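Side-chain contacts in tRNA-splicing ligase RtcB (Thermus thermophilus, PDB 2EPG), which probably catalyses GTP-dependent, manganese-requiring ligation of RNA ends bearing a 2',3'-cyclic phosphate or 3'-phosphate to 5'-hydroxyl RNA ends: residues 189-192 / 193-196; 292-295 / 296-299. All coordinates share one frame; numbering follows the deposited sequence.

Interaction 1: residues 189-192 / 193-196; sequences WANP and DKVS
The methylenes of Lys194 lie over one face of the Asn191 carboxamide, with CG 3.8 Å from Asn191 CG and CE 3.6 Å from ND2, while the backbone N of Asp193 meets the amide at its OD1 corner. Together with proline at the next position, this makes an Asx-Pro turn, the start of a short 3-10 turn. Asn191 holds CG anti to its own N (chi1 -179°), which swings OD1 forward to accept from Asp193 N at 2.6 Å, a short, bent bond whose donor is tilted from the carbonyl plane. An alanine here would lack that oxygen and probably leave Asp193 N without its side-chain acceptor and the lysine methylenes without the flat surface they rest on. Pro192 suits the next place because its ring restricts phi, here -59°, to the 3-10 range; the ring packs on Leu160 of helix 153-162. Backbone bonds from Lys194 N to Asn191 O and from Val195 N to Pro192 O continue the turn. The Lys194 ammonium forms a salt bridge with Asp292. The Asp193 carboxylate, its plane 60° from the amide's, shares a water with Asn191: it accepts from ND2 at 3.2 Å and donates to Asp193 OD1 at 3.0 Å.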
ATOM      1  N   TRP A 189       3.772  17.069  -2.940  1.00 42.19           N
ATOM      2  CA  TRP A 189       2.829  18.170  -2.773  1.00 46.59           C
ATOM      3  C   TRP A 189       2.267  18.450  -1.379  1.00 45.82           C
ATOM      4  O   TRP A 189       1.496  19.397  -1.197  1.00 46.35           O
ATOM      5  CB  TRP A 189       1.690  18.001  -3.784  1.00 52.80           C
ATOM      6  CG  TRP A 189       2.155  18.100  -5.219  1.00 58.91           C
ATOM      7  CD1 TRP A 189       1.590  17.491  -6.307  1.00 61.57           C
ATOM      8  CD2 TRP A 189       3.269  18.860  -5.720  1.00 61.39           C
ATOM      9  NE1 TRP A 189       2.284  17.818  -7.450  1.00 63.47           N
ATOM     10  CE2 TRP A 189       3.319  18.657  -7.117  1.00 63.61           C
ATOM     11  CE3 TRP A 189       4.231  19.687  -5.124  1.00 62.52           C
ATOM     12  CZ2 TRP A 189       4.292  19.258  -7.929  1.00 64.85           C
ATOM     13  CZ3 TRP A 189       5.199  20.283  -5.931  1.00 63.55           C
ATOM     14  CH2 TRP A 189       5.222  20.062  -7.317  1.00 64.57           C
ATOM     15  N   ALA A 190       2.674  17.665  -0.386  1.00 43.44           N
ATOM     16  CA  ALA A 190       2.165  17.851   0.968  1.00 40.61           C
ATOM     17  C   ALA A 190       2.142  19.305   1.422  1.00 39.40           C
ATOM     18  O   ALA A 190       3.074  20.056   1.168  1.00 37.27           O
ATOM     19  CB  ALA A 190       2.976  17.026   1.949  1.00 41.18           C
ATOM     20  N   ASN A 191       1.051  19.683   2.086  1.00 36.73           N
ATOM     21  CA  ASN A 191       0.873  21.017   2.642  1.00 36.78           C
ATOM     22  C   ASN A 191       0.063  20.852   3.921  1.00 36.21           C
ATOM     23  O   ASN A 191      -1.146  20.655   3.872  1.00 36.52           O
ATOM     24  CB  ASN A 191       0.088  21.929   1.695  1.00 36.05           C
ATOM     25  CG  ASN A 191      -0.084  23.331   2.253  1.00 38.04           C
ATOM     26  OD1 ASN A 191      -0.061  23.539   3.470  1.00 37.26           O
ATOM     27  ND2 ASN A 191      -0.260  24.303   1.363  1.00 37.01           N
ATOM     28  N   PRO A 192       0.709  20.941   5.087  1.00 36.88           N
ATOM     29  CA  PRO A 192      -0.070  20.779   6.318  1.00 37.03           C
ATOM     30  C   PRO A 192      -1.210  21.790   6.468  1.00 35.61           C
ATOM     31  O   PRO A 192      -2.183  21.518   7.155  1.00 36.00           O
ATOM     32  CB  PRO A 192       0.980  20.928   7.426  1.00 37.17           C
ATOM     33  CG  PRO A 192       2.277  20.614   6.741  1.00 36.20           C
ATOM     34  CD  PRO A 192       2.113  21.255   5.396  1.00 36.86           C
ATOM     35  N   ASP A 193      -1.101  22.947   5.818  1.00 36.16           N
ATOM     36  CA  ASP A 193      -2.152  23.966   5.926  1.00 37.27           C
ATOM     37  C   ASP A 193      -3.508  23.466   5.446  1.00 37.00           C
ATOM     38  O   ASP A 193      -4.546  23.954   5.900  1.00 37.01           O
ATOM     39  CB  ASP A 193      -1.782  25.223   5.132  1.00 40.69           C
ATOM     40  CG  ASP A 193      -0.565  25.945   5.701  1.00 45.10           C
ATOM     41  OD1 ASP A 193       0.020  26.781   4.973  1.00 45.62           O
ATOM     42  OD2 ASP A 193      -0.197  25.684   6.874  1.00 47.16           O
ATOM     43  N   LYS A 194      -3.500  22.496   4.532  1.00 34.31           N
ATOM     44  CA  LYS A 194      -4.729  21.937   3.975  1.00 31.68           C
ATOM     45  C   LYS A 194      -5.262  20.778   4.814  1.00 31.25           C
ATOM     46  O   LYS A 194      -6.318  20.211   4.522  1.00 32.26           O
ATOM     47  CB  LYS A 194      -4.471  21.479   2.539  1.00 31.88           C
ATOM     48  CG  LYS A 194      -3.723  22.516   1.690  1.00 32.88           C
ATOM     49  CD  LYS A 194      -4.524  23.810   1.527  1.00 36.73           C
ATOM     50  CE  LYS A 194      -3.794  24.801   0.632  1.00 38.15           C
ATOM     51  NZ  LYS A 194      -4.730  25.823   0.100  1.00 42.92           N
ATOM     52  N   VAL A 195      -4.525  20.419   5.856  1.00 31.36           N
ATOM     53  CA  VAL A 195      -4.941  19.340   6.757  1.00 32.17           C
ATOM     54  C   VAL A 195      -5.722  20.002   7.897  1.00 33.87           C
ATOM     55  O   VAL A 195      -5.215  20.919   8.543  1.00 32.51           O
ATOM     56  CB  VAL A 195      -3.709  18.604   7.317  1.00 31.11           C
ATOM     57  CG1 VAL A 195      -4.130  17.570   8.366  1.00 29.70           C
ATOM     58  CG2 VAL A 195      -2.949  17.942   6.176  1.00 30.81           C
ATOM     59  N   SER A 196      -6.945  19.543   8.141  1.00 35.07           N
ATOM     60  CA  SER A 196      -7.790  20.135   9.185  1.00 35.58           C
ATOM     61  C   SER A 196      -7.210  19.953  10.572  1.00 37.17           C
ATOM     62  O   SER A 196      -6.432  19.026  10.815  1.00 37.15           O
ATOM     63  CB  SER A 196      -9.202  19.538   9.149  1.00 34.85           C
ATOM     64  OG  SER A 196      -9.228  18.245   9.718  1.00 34.91           O
TER
HETATM   65  O   HOH W   1      -1.052  27.305   2.193  1.00 40.84           O

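Interaction 2: residues 292-295 / 296-299; sequences DYLQ and AMAA
Met297, present as selenomethionine, sets its CB over one face of the Tyr293 ring, 4.1 Å from the centroid and 19° off the normal, a CH-pi contact displaced toward the ring's rim. CG comes next: with this carbon anti to the backbone N (chi1 -175°), the chain runs along the phenol, and CG reaches 3.6 Å from Tyr293 OH. The selenium then stands obliquely to the ring, 5.3 Å from its centroid. This is a Met-aromatic contact between residues four apart on one alpha-helix, where a single turn brings their side chains to the same flank. The backbone beneath is bonded likewise, Met297 N giving its hydrogen to Tyr293 O at 2.6 Å. Bends at chi2 and chi3 carry the terminal CE back beside the CE2 corner of the ring, on the same side as CB, tightly at 3.2 Å from Tyr293 CE2. On its other contact within the helix, CE meets Leu294 CD2 at 3.8 Å, the two side chains lying side by side and pointing the same way. A long, flexible, apolar chain suits this place, since it can follow the phenol and still meet Val103, in a loop, and Ala342 on strand 332-347. Ala296 is small where helix 250-265 comes close, its methyl touching Val256 and Tyr260. The Tyr293 side chain lies about 8 Å from that of Asn340, a predicted GMP-binding residue.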
ATOM      1  N   ASP A 292      -6.378  21.246  -3.049  1.00 27.56           N
ATOM      2  CA  ASP A 292      -6.252  21.190  -1.595  1.00 26.56           C
ATOM      3  C   ASP A 292      -6.231  19.762  -1.073  1.00 26.58           C
ATOM      4  O   ASP A 292      -5.412  19.426  -0.220  1.00 24.91           O
ATOM      5  CB  ASP A 292      -7.384  21.962  -0.925  1.00 28.90           C
ATOM      6  CG  ASP A 292      -7.194  23.473  -1.005  1.00 33.05           C
ATOM      7  OD1 ASP A 292      -8.099  24.192  -0.554  1.00 35.78           O
ATOM      8  OD2 ASP A 292      -6.154  23.948  -1.498  1.00 33.62           O
ATOM      9  N   TYR A 293      -7.131  18.927  -1.584  1.00 27.25           N
ATOM     10  CA  TYR A 293      -7.191  17.534  -1.152  1.00 29.25           C
ATOM     11  C   TYR A 293      -5.886  16.825  -1.481  1.00 28.65           C
ATOM     12  O   TYR A 293      -5.356  16.057  -0.663  1.00 29.65           O
ATOM     13  CB  TYR A 293      -8.348  16.782  -1.833  1.00 28.70           C
ATOM     14  CG  TYR A 293      -8.249  15.270  -1.648  1.00 31.70           C
ATOM     15  CD1 TYR A 293      -8.386  14.693  -0.380  1.00 29.66           C
ATOM     16  CD2 TYR A 293      -7.942  14.430  -2.726  1.00 31.10           C
ATOM     17  CE1 TYR A 293      -8.218  13.330  -0.180  1.00 29.53           C
ATOM     18  CE2 TYR A 293      -7.763  13.051  -2.537  1.00 31.83           C
ATOM     19  CZ  TYR A 293      -7.901  12.506  -1.260  1.00 32.20           C
ATOM     20  OH  TYR A 293      -7.706  11.145  -1.053  1.00 29.37           O
ATOM     21  N   LEU A 294      -5.367  17.085  -2.674  1.00 27.69           N
ATOM     22  CA  LEU A 294      -4.127  16.444  -3.095  1.00 28.66           C
ATOM     23  C   LEU A 294      -3.002  16.838  -2.155  1.00 28.78           C
ATOM     24  O   LEU A 294      -2.182  15.998  -1.783  1.00 27.65           O
ATOM     25  CB  LEU A 294      -3.784  16.814  -4.546  1.00 26.15           C
ATOM     26  CG  LEU A 294      -4.543  15.995  -5.604  1.00 28.42           C
ATOM     27  CD1 LEU A 294      -4.366  16.615  -6.988  1.00 27.41           C
ATOM     28  CD2 LEU A 294      -4.031  14.553  -5.593  1.00 25.93           C
ATOM     29  N   GLN A 295      -2.972  18.108  -1.746  1.00 28.36           N
ATOM     30  CA  GLN A 295      -1.933  18.562  -0.829  1.00 27.74           C
ATOM     31  C   GLN A 295      -2.087  17.965   0.556  1.00 25.30           C
ATOM     32  O   GLN A 295      -1.102  17.638   1.203  1.00 27.53           O
ATOM     33  CB  GLN A 295      -1.933  20.087  -0.738  1.00 29.26           C
ATOM     34  CG  GLN A 295      -1.358  20.760  -1.951  1.00 32.68           C
ATOM     35  CD  GLN A 295      -1.720  22.235  -2.002  1.00 35.57           C
ATOM     36  OE1 GLN A 295      -1.717  22.923  -0.981  1.00 38.37           O
ATOM     37  NE2 GLN A 295      -2.017  22.727  -3.192  1.00 36.23           N
ATOM     38  N   ALA A 296      -3.325  17.834   1.017  1.00 27.16           N
ATOM     39  CA  ALA A 296      -3.612  17.262   2.336  1.00 26.71           C
ATOM     40  C   ALA A 296      -3.407  15.734   2.325  1.00 26.51           C
ATOM     41  O   ALA A 296      -2.984  15.123   3.314  1.00 23.01           O
ATOM     42  CB  ALA A 296      -5.058  17.601   2.738  1.00 26.07           C
HETATM   43  N   MSE A 297      -3.737  15.120   1.198  1.00 26.99           N
HETATM   44  CA  MSE A 297      -3.576  13.674   1.048  1.00 30.01           C
HETATM   45  C   MSE A 297      -2.085  13.350   1.082  1.00 26.35           C
HETATM   46  O   MSE A 297      -1.664  12.391   1.709  1.00 26.65           O
HETATM   47  CB  MSE A 297      -4.201  13.219  -0.275  1.00 30.53           C
HETATM   48  CG  MSE A 297      -4.198  11.729  -0.487  1.00 40.20           C
HETATM   49 SE   MSE A 297      -3.423  11.355  -2.238  1.00 54.14          SE
HETATM   50  CE  MSE A 297      -4.966  11.663  -3.321  1.00 50.68           C
ATOM     51  N   ALA A 298      -1.290  14.176   0.412  1.00 27.22           N
ATOM     52  CA  ALA A 298       0.148  13.981   0.395  1.00 28.18           C
ATOM     53  C   ALA A 298       0.712  14.106   1.806  1.00 27.63           C
ATOM     54  O   ALA A 298       1.639  13.381   2.174  1.00 28.15           O
ATOM     55  CB  ALA A 298       0.815  15.017  -0.528  1.00 27.06           C
ATOM     56  N   ALA A 299       0.164  15.038   2.583  1.00 26.44           N
ATOM     57  CA  ALA A 299       0.619  15.248   3.958  1.00 27.02           C
ATOM     58  C   ALA A 299       0.272  14.001   4.773  1.00 24.89           C
ATOM     59  O   ALA A 299       1.072  13.518   5.569  1.00 25.52           O
ATOM     60  CB  ALA A 299      -0.058  16.496   4.564  1.00 26.78           C
TER

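How the interactions relate
Following the chain, interaction 1 comes first, in the loop that leads from helix 164-169 to helix 197-203; interaction 2 follows about a hundred residues later, within the long helix 288-321. Each closes a local turn, and the two stand in series, neither nested nor crossed. In space the two touch, the centres of interactions 1 and 2 lying about 6 Å apart. The Lys194 NZ to Asp292 OD2 salt bridge, 2.8 Å long, ties loop to helix, and Asn191 ND2 adds a weak hydrogen bond to Gln295 OE1. Asp292 also pairs with Arg263, bringing in helix 250-265. Backbone bonds between Asn191 and Gln295, with Ala190 on Ala298 and Val195 on Ala299, complete the join, while Tyr293, Leu294 and Met297 pack into the interior.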